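Local coordinates for glyoxalase family protein (Bacillus cereus, PDB 1SS4), which is of unknown function but belongs to the glyoxalase (vicinal oxygen chelate) superfamily and may act as a metal-dependent methylmalonyl-CoA epimerase, at residues V124-Y127 against Y131-C134; E30-N35 against V99-E104; E20-A25 against E59-V64. All blocks are in the same frame, centred on the assembly; numbering follows the deposited sequence.

Contact 1: residues V124-Y127 against Y131-C134. With GSH (glutathione), chain H.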
ATOM      1  N   VAL A 124       3.625  14.577 -16.671  1.00 39.47           N
ATOM      2  CA  VAL A 124       2.730  13.520 -17.096  1.00 40.21           C
ATOM      3  C   VAL A 124       3.504  12.978 -18.295  1.00 41.38           C
ATOM      4  O   VAL A 124       3.601  13.627 -19.335  1.00 42.74           O
ATOM      5  CB  VAL A 124       1.359  14.064 -17.539  1.00 40.05           C
ATOM      6  CG1 VAL A 124       0.487  12.914 -18.043  1.00 37.68           C
ATOM      7  CG2 VAL A 124       0.681  14.790 -16.369  1.00 37.95           C
ATOM      8  N   VAL A 125       4.069  11.791 -18.137  1.00 41.87           N
ATOM      9  CA  VAL A 125       4.889  11.190 -19.170  1.00 42.26           C
ATOM     10  C   VAL A 125       4.211  10.082 -19.949  1.00 43.55           C
ATOM     11  O   VAL A 125       3.382   9.339 -19.412  1.00 41.11           O
ATOM     12  CB  VAL A 125       6.185  10.620 -18.541  1.00 42.70           C
ATOM     13  CG1 VAL A 125       7.161  10.197 -19.615  1.00 43.99           C
ATOM     14  CG2 VAL A 125       6.806  11.658 -17.618  1.00 42.32           C
ATOM     15  N   GLN A 126       4.579   9.968 -21.224  1.00 44.00           N
ATOM     16  CA  GLN A 126       4.032   8.924 -22.065  1.00 46.34           C
ATOM     17  C   GLN A 126       5.056   7.814 -22.217  1.00 47.61           C
ATOM     18  O   GLN A 126       6.169   8.041 -22.672  1.00 48.45           O
ATOM     19  CB  GLN A 126       3.664   9.461 -23.446  1.00 47.75           C
ATOM     20  CG  GLN A 126       2.973   8.422 -24.301  1.00 50.26           C
ATOM     21  CD  GLN A 126       2.421   8.995 -25.580  1.00 51.28           C
ATOM     22  OE1 GLN A 126       1.740  10.016 -25.567  1.00 54.45           O
ATOM     23  NE2 GLN A 126       2.704   8.334 -26.694  1.00 52.26           N
ATOM     24  N   TYR A 127       4.668   6.606 -21.834  1.00 48.28           N
ATOM     25  CA  TYR A 127       5.549   5.456 -21.932  1.00 50.29           C
ATOM     26  C   TYR A 127       5.257   4.707 -23.227  1.00 51.87           C
ATOM     27  O   TYR A 127       4.290   3.946 -23.310  1.00 52.25           O
ATOM     28  CB  TYR A 127       5.331   4.526 -20.741  1.00 49.27           C
ATOM     29  CG  TYR A 127       6.213   3.307 -20.763  1.00 49.04           C
ATOM     30  CD1 TYR A 127       7.550   3.384 -20.372  1.00 50.00           C
ATOM     31  CD2 TYR A 127       5.723   2.083 -21.200  1.00 48.31           C
ATOM     32  CE1 TYR A 127       8.378   2.265 -20.420  1.00 48.95           C
ATOM     33  CE2 TYR A 127       6.537   0.964 -21.253  1.00 48.59           C
ATOM     34  CZ  TYR A 127       7.862   1.061 -20.863  1.00 47.96           C
ATOM     35  OH  TYR A 127       8.670  -0.035 -20.942  1.00 47.38           O
ATOM     36  N   TYR A 131       1.081   3.698 -22.222  1.00 53.35           N
ATOM     37  CA  TYR A 131       0.677   4.452 -21.040  1.00 51.66           C
ATOM     38  C   TYR A 131       1.094   5.904 -21.022  1.00 49.12           C
ATOM     39  O   TYR A 131       1.988   6.332 -21.739  1.00 49.83           O
ATOM     40  CB  TYR A 131       1.282   3.833 -19.774  1.00 54.62           C
ATOM     41  CG  TYR A 131       0.664   2.554 -19.295  1.00 57.71           C
ATOM     42  CD1 TYR A 131      -0.649   2.526 -18.814  1.00 59.84           C
ATOM     43  CD2 TYR A 131       1.399   1.369 -19.285  1.00 58.79           C
ATOM     44  CE1 TYR A 131      -1.213   1.349 -18.332  1.00 61.42           C
ATOM     45  CE2 TYR A 131       0.842   0.184 -18.807  1.00 61.75           C
ATOM     46  CZ  TYR A 131      -0.466   0.182 -18.332  1.00 62.06           C
ATOM     47  OH  TYR A 131      -1.025  -0.985 -17.861  1.00 63.88           O
ATOM     48  N   ARG A 132       0.422   6.645 -20.156  1.00 46.20           N
ATOM     49  CA  ARG A 132       0.718   8.038 -19.884  1.00 42.67           C
ATOM     50  C   ARG A 132       0.565   7.983 -18.367  1.00 41.62           C
ATOM     51  O   ARG A 132      -0.413   7.424 -17.867  1.00 41.54           O
ATOM     52  CB  ARG A 132      -0.316   8.978 -20.504  1.00 41.98           C
ATOM     53  CG  ARG A 132      -0.064   9.295 -21.990  1.00 40.99           C
ATOM     54  CD  ARG A 132      -0.962  10.432 -22.478  1.00 40.68           C
ATOM     55  NE  ARG A 132      -0.608  11.707 -21.860  1.00 39.53           N
ATOM     56  CZ  ARG A 132      -1.488  12.641 -21.517  1.00 39.67           C
ATOM     57  NH1 ARG A 132      -2.782  12.442 -21.739  1.00 41.77           N
ATOM     58  NH2 ARG A 132      -1.082  13.760 -20.932  1.00 39.32           N
ATOM     59  N   LEU A 133       1.532   8.520 -17.632  1.00 38.43           N
ATOM     60  CA  LEU A 133       1.439   8.467 -16.179  1.00 36.80           C
ATOM     61  C   LEU A 133       2.195   9.575 -15.463  1.00 34.79           C
ATOM     62  O   LEU A 133       3.035  10.255 -16.051  1.00 34.66           O
ATOM     63  CB  LEU A 133       1.948   7.115 -15.674  1.00 33.67           C
ATOM     64  CG  LEU A 133       3.464   6.928 -15.702  1.00 34.83           C
ATOM     65  CD1 LEU A 133       3.838   5.714 -14.862  1.00 32.33           C
ATOM     66  CD2 LEU A 133       3.953   6.777 -17.145  1.00 36.07           C
ATOM     67  N   CYS A 134       1.886   9.736 -14.178  1.00 31.78           N
ATOM     68  CA  CYS A 134       2.522  10.741 -13.351  1.00 31.26           C
ATOM     69  C   CYS A 134       2.406  10.363 -11.877  1.00 29.63           C
ATOM     70  O   CYS A 134       1.691   9.422 -11.513  1.00 27.16           O
ATOM     71  CB  CYS A 134       1.857  12.101 -13.555  1.00 32.24           C
ATOM     72  SG  CYS A 134       0.149  12.165 -12.968  1.00 34.78           S
TER
HETATM   73  N1  GSH H 432      14.316  -9.966 -16.128  0.95 60.77           N
HETATM   74  CA1 GSH H 432      15.330  -8.896 -16.307  0.95 60.55           C
HETATM   75  C1  GSH H 432      15.712  -8.285 -14.916  0.95 60.71           C
HETATM   76  O11 GSH H 432      15.747  -7.046 -14.707  0.95 60.13           O
HETATM   77  O12 GSH H 432      15.990  -9.098 -14.009  0.95 62.71           O
HETATM   78  CB1 GSH H 432      14.722  -7.874 -17.334  0.95 60.58           C
HETATM   79  CG1 GSH H 432      15.568  -6.616 -17.767  0.95 59.03           C
HETATM   80  CD1 GSH H 432      14.902  -5.615 -18.724  0.95 58.84           C
HETATM   81  OE1 GSH H 432      15.432  -4.506 -18.936  0.95 58.50           O
HETATM   82  N2  GSH H 432      13.718  -6.014 -19.293  0.95 58.23           N
HETATM   83  CA2 GSH H 432      12.955  -5.116 -20.219  0.95 58.08           C
HETATM   84  C2  GSH H 432      12.333  -3.881 -19.437  0.95 57.46           C
HETATM   85  O2  GSH H 432      12.154  -4.017 -18.220  0.95 58.05           O
HETATM   86  CB2 GSH H 432      11.817  -5.943 -20.868  0.95 58.98           C
HETATM   87  SG2 GSH H 432      10.489  -6.481 -19.691  0.95 61.87           S
HETATM   88  N3  GSH H 432      12.041  -2.769 -20.177  0.95 56.10           N
HETATM   89  CA3 GSH H 432      11.445  -1.569 -19.498  0.95 54.63           C
HETATM   90  C3  GSH H 432       9.989  -1.766 -19.023  0.95 54.34           C
HETATM   91  O31 GSH H 432       9.185  -2.482 -19.679  0.95 52.36           O
HETATM   92  O32 GSH H 432       9.676  -1.179 -17.971  0.95 53.03           O
HETATM   93  O   HOH W   1       2.079  12.404 -21.876  1.00 53.74           O
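The carbonyl O of Val-125 is approached twice from across the hairpin of strands 119-127 and 131-137, at one edge of the sheet that also holds 143-149 and 95-103: Leu-133 N donates to it at 2.7 Å in the carbonyl plane, and Arg-132 CA, also reaching Val-125 O, comes to 3.0 Å as a CA-H...O contact. The return bond, Val-125 N to Leu-133 O, completes this hydrogen-bonded antiparallel pair. Nearer the turn the ladder is less regular. Tyr-127 N still reaches Tyr-131 O at 2.7 Å, but from 38° out of the carbonyl plane, and the bond from Tyr-131 N back to Tyr-127 O is weak.

On one face of the hairpin the methylenes of Gln-126 and Arg-132 meet, while the amide of Gln-126 turns to Glu-128 O. A bend at chi3 (68°) brings the guanidinium back alongside Val-124, whose CG1 meets it obliquely, 3.4 Å from Arg-132 NH2. A water in the guanidinium plane accepts from Arg-132 NE at 2.8 Å and donates to Val-124 O. On the other face, Tyr-127 carries its ring outward (chi1 180°) past Trp-46 of the second subunit, ending with Tyr-127 OH 2.8 Å from glutathione O31.

NH2 in a salt bridge to Asp-107 and NE on the water hold the Arg-132 guanidinium, NH1 is bonded as well, and its charge is probably largely balanced even with a valine methyl against it.

Contact 2: residues E30-N35 against V99-E104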
ATOM      1  N   GLU A  30     -12.309  10.034  -2.849  1.00 30.36           N
ATOM      2  CA  GLU A  30     -13.596  10.040  -3.548  1.00 32.79           C
ATOM      3  C   GLU A  30     -13.386  10.683  -4.913  1.00 33.04           C
ATOM      4  O   GLU A  30     -13.945  10.227  -5.910  1.00 33.64           O
ATOM      5  CB  GLU A  30     -14.653  10.815  -2.765  1.00 33.04           C
ATOM      6  CG  GLU A  30     -15.214  10.037  -1.593  1.00 35.63           C
ATOM      7  CD  GLU A  30     -16.113  10.880  -0.718  1.00 37.34           C
ATOM      8  OE1 GLU A  30     -16.194  12.106  -0.965  1.00 39.06           O
ATOM      9  OE2 GLU A  30     -16.727  10.319   0.223  1.00 36.49           O
ATOM     10  N   GLU A  31     -12.560  11.728  -4.950  1.00 33.73           N
ATOM     11  CA  GLU A  31     -12.236  12.441  -6.186  1.00 33.50           C
ATOM     12  C   GLU A  31     -11.469  11.540  -7.152  1.00 33.40           C
ATOM     13  O   GLU A  31     -11.614  11.652  -8.367  1.00 31.41           O
ATOM     14  CB  GLU A  31     -11.383  13.673  -5.878  1.00 36.98           C
ATOM     15  CG  GLU A  31     -12.111  14.782  -5.140  1.00 42.71           C
ATOM     16  CD  GLU A  31     -13.077  15.550  -6.037  1.00 45.81           C
ATOM     17  OE1 GLU A  31     -12.667  15.978  -7.138  1.00 48.77           O
ATOM     18  OE2 GLU A  31     -14.242  15.733  -5.636  1.00 48.54           O
ATOM     19  N   ILE A  32     -10.633  10.661  -6.604  1.00 29.92           N
ATOM     20  CA  ILE A  32      -9.875   9.724  -7.416  1.00 28.89           C
ATOM     21  C   ILE A  32     -10.865   8.728  -8.026  1.00 27.83           C
ATOM     22  O   ILE A  32     -10.627   8.168  -9.089  1.00 27.83           O
ATOM     23  CB  ILE A  32      -8.865   8.918  -6.553  1.00 30.19           C
ATOM     24  CG1 ILE A  32      -7.758   9.840  -6.034  1.00 30.65           C
ATOM     25  CG2 ILE A  32      -8.314   7.740  -7.363  1.00 29.64           C
ATOM     26  CD1 ILE A  32      -6.703  10.182  -7.070  1.00 35.66           C
ATOM     27  N   GLY A  33     -11.955   8.469  -7.320  1.00 28.72           N
ATOM     28  CA  GLY A  33     -12.934   7.540  -7.844  1.00 28.62           C
ATOM     29  C   GLY A  33     -13.324   6.393  -6.940  1.00 28.99           C
ATOM     30  O   GLY A  33     -14.111   5.539  -7.355  1.00 28.59           O
ATOM     31  N   LEU A  34     -12.768   6.337  -5.730  1.00 28.65           N
ATOM     32  CA  LEU A  34     -13.143   5.267  -4.810  1.00 27.11           C
ATOM     33  C   LEU A  34     -14.400   5.675  -4.043  1.00 28.64           C
ATOM     34  O   LEU A  34     -14.700   6.867  -3.890  1.00 27.25           O
ATOM     35  CB  LEU A  34     -12.020   4.956  -3.812  1.00 28.30           C
ATOM     36  CG  LEU A  34     -10.815   4.254  -4.439  1.00 27.74           C
ATOM     37  CD1 LEU A  34      -9.786   5.287  -4.869  1.00 27.30           C
ATOM     38  CD2 LEU A  34     -10.212   3.282  -3.416  1.00 27.40           C
ATOM     39  N   ASN A  35     -15.133   4.674  -3.567  1.00 27.83           N
ATOM     40  CA  ASN A  35     -16.354   4.919  -2.800  1.00 29.76           C
ATOM     41  C   ASN A  35     -16.144   4.534  -1.339  1.00 29.55           C
ATOM     42  O   ASN A  35     -15.386   3.613  -1.030  1.00 31.22           O
ATOM     43  CB  ASN A  35     -17.513   4.117  -3.396  1.00 27.26           C
ATOM     44  CG  ASN A  35     -17.718   4.404  -4.876  1.00 24.04           C
ATOM     45  OD1 ASN A  35     -17.498   5.526  -5.341  1.00 23.80           O
ATOM     46  ND2 ASN A  35     -18.151   3.386  -5.624  1.00 23.13           N
ATOM     47  N   VAL A  99       0.492   3.971  -4.107  1.00 20.31           N
ATOM     48  CA  VAL A  99      -0.472   3.100  -4.752  1.00 20.88           C
ATOM     49  C   VAL A  99      -0.660   3.765  -6.131  1.00 22.25           C
ATOM     50  O   VAL A  99      -0.644   4.997  -6.243  1.00 22.77           O
ATOM     51  CB  VAL A  99      -1.824   3.019  -3.999  1.00 23.00           C
ATOM     52  CG1 VAL A  99      -1.596   2.408  -2.602  1.00 23.68           C
ATOM     53  CG2 VAL A  99      -2.449   4.376  -3.847  1.00 25.97           C
HETATM   54  N   MSE A 100      -0.787   2.937  -7.171  1.00 20.00           N
HETATM   55  CA  MSE A 100      -0.960   3.388  -8.557  1.00 24.54           C
HETATM   56  C   MSE A 100      -2.393   3.110  -9.025  1.00 22.20           C
HETATM   57  O   MSE A 100      -2.891   1.995  -8.879  1.00 24.63           O
HETATM   58  CB  MSE A 100       0.037   2.640  -9.458  1.00 25.04           C
HETATM   59  CG  MSE A 100      -0.209   2.736 -10.966  1.00 31.93           C
HETATM   60 SE   MSE A 100       0.206   4.478 -11.648  0.93 37.42          SE
HETATM   61  CE  MSE A 100       2.128   4.452 -11.564  1.00 27.28           C
ATOM     62  N   PHE A 101      -3.050   4.124  -9.572  1.00 24.56           N
ATOM     63  CA  PHE A 101      -4.424   3.982 -10.068  1.00 25.01           C
ATOM     64  C   PHE A 101      -4.466   4.193 -11.592  1.00 27.88           C
ATOM     65  O   PHE A 101      -3.779   5.066 -12.119  1.00 26.36           O
ATOM     66  CB  PHE A 101      -5.336   5.044  -9.438  1.00 25.53           C
ATOM     67  CG  PHE A 101      -5.458   4.950  -7.944  1.00 26.06           C
ATOM     68  CD1 PHE A 101      -6.223   3.944  -7.356  1.00 26.58           C
ATOM     69  CD2 PHE A 101      -4.858   5.902  -7.124  1.00 25.40           C
ATOM     70  CE1 PHE A 101      -6.401   3.885  -5.969  1.00 27.88           C
ATOM     71  CE2 PHE A 101      -5.029   5.854  -5.731  1.00 30.39           C
ATOM     72  CZ  PHE A 101      -5.807   4.838  -5.155  1.00 26.71           C
ATOM     73  N   THR A 102      -5.265   3.395 -12.298  1.00 28.33           N
ATOM     74  CA  THR A 102      -5.411   3.615 -13.741  1.00 30.30           C
ATOM     75  C   THR A 102      -6.744   4.339 -13.858  1.00 29.12           C
ATOM     76  O   THR A 102      -7.740   3.878 -13.314  1.00 27.57           O
ATOM     77  CB  THR A 102      -5.509   2.315 -14.545  1.00 31.66           C
ATOM     78  OG1 THR A 102      -4.280   1.590 -14.429  1.00 31.56           O
ATOM     79  CG2 THR A 102      -5.763   2.629 -16.044  1.00 29.49           C
ATOM     80  N   VAL A 103      -6.751   5.479 -14.533  1.00 29.57           N
ATOM     81  CA  VAL A 103      -7.969   6.263 -14.701  1.00 34.23           C
ATOM     82  C   VAL A 103      -8.302   6.438 -16.179  1.00 36.11           C
ATOM     83  O   VAL A 103      -7.475   6.175 -17.053  1.00 35.52           O
ATOM     84  CB  VAL A 103      -7.837   7.657 -14.038  1.00 32.71           C
ATOM     85  CG1 VAL A 103      -7.693   7.494 -12.534  1.00 32.78           C
ATOM     86  CG2 VAL A 103      -6.646   8.404 -14.609  1.00 32.53           C
ATOM     87  N   GLU A 104      -9.521   6.879 -16.459  1.00 38.53           N
ATOM     88  CA  GLU A 104      -9.940   7.058 -17.837  1.00 40.96           C
ATOM     89  C   GLU A 104      -9.177   8.177 -18.542  1.00 41.27           C
ATOM     90  O   GLU A 104      -8.619   7.976 -19.623  1.00 42.10           O
ATOM     91  CB  GLU A 104     -11.433   7.338 -17.883  1.00 44.30           C
ATOM     92  CG  GLU A 104     -12.045   7.059 -19.229  1.00 50.29           C
ATOM     93  CD  GLU A 104     -13.539   7.227 -19.207  1.00 53.86           C
ATOM     94  OE1 GLU A 104     -14.000   8.390 -19.109  1.00 56.56           O
ATOM     95  OE2 GLU A 104     -14.249   6.198 -19.273  1.00 56.06           O
TER
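Ile-32 sets its CG2 methyl almost squarely over one face of the Phe-101 ring, a CH-pi contact with CG2 4.0 Å from the ring centroid and only 13° off the normal. The methyl is shifted slightly toward the rim on the CD2 side, where Ile-32 CG2 to Phe-101 CD2 is 3.9 Å. It reaches there because CG2 stands anti to the backbone N of Ile-32, while CG1 takes the place beside that nitrogen.

A second branched residue meets the same ring. Leu-34 CD1 approaches obliquely at the far end, 3.8 Å from Phe-101 CE1, with a chi2 of 92° that departs from the staggered values. Ring and aliphatic chains cross at about right angles in both cases. No hydrogen bond joins the segments, so the contact is purely apolar, and all three residues are buried.

The helix ends between the two residues that meet the ring. Gly-33, with phi at 126°, is the C-prime residue of a Schellman motif: Leu-34 N returns to Phe-29 O, and Gly-33 N makes a weak bond to Glu-30 O.

Ile-32 also packs on Leu-113 of helix 106-115 and Leu-146 of strand 143-149, and Ile-72 of strand 71-79 touches both Leu-34 and Phe-101. The end of helix 22-32 and the residues that follow thus meet the sheet of strand 95-103, helix 106-115 and strand 71-79 of the other sheet, and residues 99-103 pair antiparallel with a strand of the second subunit.

Contact 3: residues E20-A25 against E59-V64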
ATOM      1  N   GLU A  20      -3.991  12.447   8.998  1.00 27.57           N
ATOM      2  CA  GLU A  20      -4.233  13.508   9.972  1.00 31.30           C
ATOM      3  C   GLU A  20      -5.728  13.838  10.034  1.00 30.58           C
ATOM      4  O   GLU A  20      -6.302  13.986  11.109  1.00 30.70           O
ATOM      5  CB  GLU A  20      -3.444  14.750   9.549  1.00 32.81           C
ATOM      6  CG  GLU A  20      -3.332  15.830  10.595  1.00 37.97           C
ATOM      7  CD  GLU A  20      -2.475  17.003  10.124  1.00 41.91           C
ATOM      8  OE1 GLU A  20      -2.327  17.958  10.923  1.00 45.04           O
ATOM      9  OE2 GLU A  20      -1.951  16.979   8.968  1.00 39.06           O
ATOM     10  N   SER A  21      -6.352  13.954   8.867  1.00 32.23           N
ATOM     11  CA  SER A  21      -7.782  14.270   8.763  1.00 31.37           C
ATOM     12  C   SER A  21      -8.515  13.210   7.950  1.00 30.60           C
ATOM     13  O   SER A  21      -8.279  13.072   6.748  1.00 28.53           O
ATOM     14  CB  SER A  21      -7.988  15.627   8.080  1.00 32.11           C
ATOM     15  OG  SER A  21      -9.348  15.803   7.698  1.00 30.72           O
ATOM     16  N   LEU A  22      -9.401  12.461   8.603  1.00 30.05           N
ATOM     17  CA  LEU A  22     -10.162  11.438   7.898  1.00 30.55           C
ATOM     18  C   LEU A  22     -11.097  12.120   6.884  1.00 30.43           C
ATOM     19  O   LEU A  22     -11.226  11.681   5.731  1.00 29.22           O
ATOM     20  CB  LEU A  22     -10.957  10.590   8.899  1.00 28.41           C
ATOM     21  CG  LEU A  22     -11.289   9.164   8.453  1.00 28.06           C
ATOM     22  CD1 LEU A  22      -9.994   8.428   8.076  1.00 25.34           C
ATOM     23  CD2 LEU A  22     -12.017   8.426   9.572  1.00 26.81           C
ATOM     24  N   ASP A  23     -11.746  13.202   7.301  1.00 29.97           N
ATOM     25  CA  ASP A  23     -12.627  13.910   6.373  1.00 31.22           C
ATOM     26  C   ASP A  23     -11.912  14.298   5.074  1.00 30.79           C
ATOM     27  O   ASP A  23     -12.441  14.075   3.982  1.00 30.64           O
ATOM     28  CB  ASP A  23     -13.189  15.186   7.007  1.00 34.91           C
ATOM     29  CG  ASP A  23     -14.243  14.909   8.056  1.00 36.38           C
ATOM     30  OD1 ASP A  23     -14.843  13.817   8.031  1.00 38.45           O
ATOM     31  OD2 ASP A  23     -14.482  15.797   8.901  1.00 39.54           O
ATOM     32  N   ASN A  24     -10.723  14.892   5.184  1.00 29.29           N
ATOM     33  CA  ASN A  24      -9.997  15.314   3.985  1.00 27.57           C
ATOM     34  C   ASN A  24      -9.516  14.147   3.125  1.00 27.77           C
ATOM     35  O   ASN A  24      -9.547  14.220   1.887  1.00 25.41           O
ATOM     36  CB  ASN A  24      -8.780  16.179   4.335  1.00 29.30           C
ATOM     37  CG  ASN A  24      -9.158  17.535   4.885  1.00 32.42           C
ATOM     38  OD1 ASN A  24     -10.257  18.032   4.646  1.00 34.28           O
ATOM     39  ND2 ASN A  24      -8.234  18.153   5.614  1.00 30.63           N
ATOM     40  N   ALA A  25      -9.043  13.085   3.772  1.00 25.71           N
ATOM     41  CA  ALA A  25      -8.551  11.916   3.030  1.00 23.76           C
ATOM     42  C   ALA A  25      -9.708  11.234   2.296  1.00 25.31           C
ATOM     43  O   ALA A  25      -9.584  10.878   1.128  1.00 26.24           O
ATOM     44  CB  ALA A  25      -7.859  10.942   3.981  1.00 24.67           C
ATOM     45  N   GLU A  59     -10.215   6.225  14.384  1.00 29.49           N
ATOM     46  CA  GLU A  59     -11.384   6.334  13.536  1.00 28.54           C
ATOM     47  C   GLU A  59     -10.938   5.741  12.201  1.00 29.13           C
ATOM     48  O   GLU A  59      -9.867   6.088  11.675  1.00 26.25           O
ATOM     49  CB  GLU A  59     -11.813   7.784  13.346  1.00 31.56           C
ATOM     50  CG  GLU A  59     -13.177   7.903  12.671  1.00 32.29           C
ATOM     51  CD  GLU A  59     -13.554   9.345  12.374  1.00 35.78           C
ATOM     52  OE1 GLU A  59     -12.737  10.242  12.675  1.00 36.50           O
ATOM     53  OE2 GLU A  59     -14.665   9.580  11.835  1.00 36.23           O
ATOM     54  N   ILE A  60     -11.764   4.859  11.658  1.00 28.15           N
ATOM     55  CA  ILE A  60     -11.460   4.163  10.413  1.00 29.29           C
ATOM     56  C   ILE A  60     -12.484   4.407   9.315  1.00 29.41           C
ATOM     57  O   ILE A  60     -13.679   4.557   9.587  1.00 30.44           O
ATOM     58  CB  ILE A  60     -11.386   2.643  10.674  1.00 29.34           C
ATOM     59  CG1 ILE A  60     -10.172   2.333  11.553  1.00 31.50           C
ATOM     60  CG2 ILE A  60     -11.297   1.877   9.371  1.00 34.61           C
ATOM     61  CD1 ILE A  60     -10.159   0.913  12.050  1.00 36.36           C
ATOM     62  N   ALA A  61     -12.008   4.446   8.076  1.00 26.93           N
ATOM     63  CA  ALA A  61     -12.871   4.632   6.913  1.00 28.51           C
ATOM     64  C   ALA A  61     -12.390   3.676   5.833  1.00 29.25           C
ATOM     65  O   ALA A  61     -11.204   3.640   5.521  1.00 29.58           O
ATOM     66  CB  ALA A  61     -12.803   6.063   6.415  1.00 27.51           C
HETATM   67  N   MSE A  62     -13.300   2.899   5.264  1.00 26.74           N
HETATM   68  CA  MSE A  62     -12.919   1.952   4.230  1.00 27.07           C
HETATM   69  C   MSE A  62     -13.400   2.421   2.860  1.00 28.77           C
HETATM   70  O   MSE A  62     -14.590   2.662   2.662  1.00 26.64           O
HETATM   71  CB  MSE A  62     -13.501   0.574   4.547  1.00 29.03           C
HETATM   72  CG  MSE A  62     -12.991  -0.545   3.650  1.00 30.42           C
HETATM   73 SE   MSE A  62     -11.088  -0.951   3.890  0.93 35.27          SE
HETATM   74  CE  MSE A  62     -11.158  -1.976   5.573  1.00 31.96           C
HETATM   75  N   MSE A  63     -12.454   2.573   1.933  1.00 28.09           N
HETATM   76  CA  MSE A  63     -12.741   3.003   0.562  1.00 28.38           C
HETATM   77  C   MSE A  63     -12.637   1.775  -0.346  1.00 26.37           C
HETATM   78  O   MSE A  63     -11.730   0.959  -0.185  1.00 24.93           O
HETATM   79  CB  MSE A  63     -11.692   4.006   0.063  1.00 28.63           C
HETATM   80  CG  MSE A  63     -11.356   5.167   0.980  1.00 36.25           C
HETATM   81 SE   MSE A  63     -12.898   6.304   1.272  0.91 42.08          SE
HETATM   82  CE  MSE A  63     -13.080   7.107  -0.473  1.00 39.50           C
ATOM     83  N   VAL A  64     -13.524   1.673  -1.326  1.00 27.23           N
ATOM     84  CA  VAL A  64     -13.487   0.558  -2.257  1.00 24.40           C
ATOM     85  C   VAL A  64     -13.508   1.063  -3.698  1.00 25.52           C
ATOM     86  O   VAL A  64     -14.109   2.104  -3.992  1.00 24.48           O
ATOM     87  CB  VAL A  64     -14.677  -0.404  -2.031  1.00 26.07           C
ATOM     88  CG1 VAL A  64     -16.011   0.295  -2.378  1.00 24.22           C
ATOM     89  CG2 VAL A  64     -14.478  -1.671  -2.868  1.00 25.86           C
TER
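Leu-22 and Glu-59 pass each other at a slant, the leucine methyl CD2 resting on the end of the glutamate chain. Leu-22 CD2 is 3.3 Å from Glu-59 CD and the same 3.7 Å from Glu-59 OE1 and OE2, so the methyl sits over the middle of the carboxylate rather than beside one oxygen. The glutamate comes to it stretched out, CG anti to the backbone N (chi1 -170°) and the rest of the chain extended. Lower down the leucine, the branch point faces the next inward-pointing residue of the strand: Leu-22 CG lies 4.0 Å from Ala-61 CB, which the two methyls also approach.

Through these residues the first turn of helix 22-32 packs on one face of the mixed sheet 9-18, 71-79, 57-64, 35-42, whose 1-4-3-2 strand order with a covering helix is the beta-alpha-beta-beta-beta module of the glyoxalase superfamily. The turn starts at an N-cap: Ser-21 OG accepts from Asn-24 N at 3.0 Å in a nearly straight bond (165°).

A buried carboxylate covered by a methyl needs other partners, and Glu-59 has two salt bridges, OE1 to Arg-76 and OE2 to Arg-39. Arg-39 also holds Asp-23, so the positive charge bridges two acids whose nearest oxygens, Asp-23 OD1 and Glu-59 OE2, are 5.7 Å apart. Further along, Ala-61 packs on Ile-26, and the selenomethionine Met-63 on Phe-29.

In the fold
In space the contacts form a row with contact 2 in the middle, its centre 15 Å from that of contact 3 and 16 Å from that of contact 1; along the chain the segments of contacts 2 and 3 alternate, and contact 1 follows both. Contacts 2 and 3 share helix 22-32, one at each end of it. They also meet through the strands: Asn-35 O is 2.7 Å from Val-64 N, probably a hydrogen bond. Contacts 1 and 2 reach the same sheet and touch where Leu-133 CD1 packs 3.9 Å from CE of selenomethionine Met-100. Contacts 1 and 3 lie on opposite sides of the chain's centre, about 17 Å apart at their nearest atoms. Bound glutathione lies at contact 1, and contacts 1 and 2 both touch the second subunit.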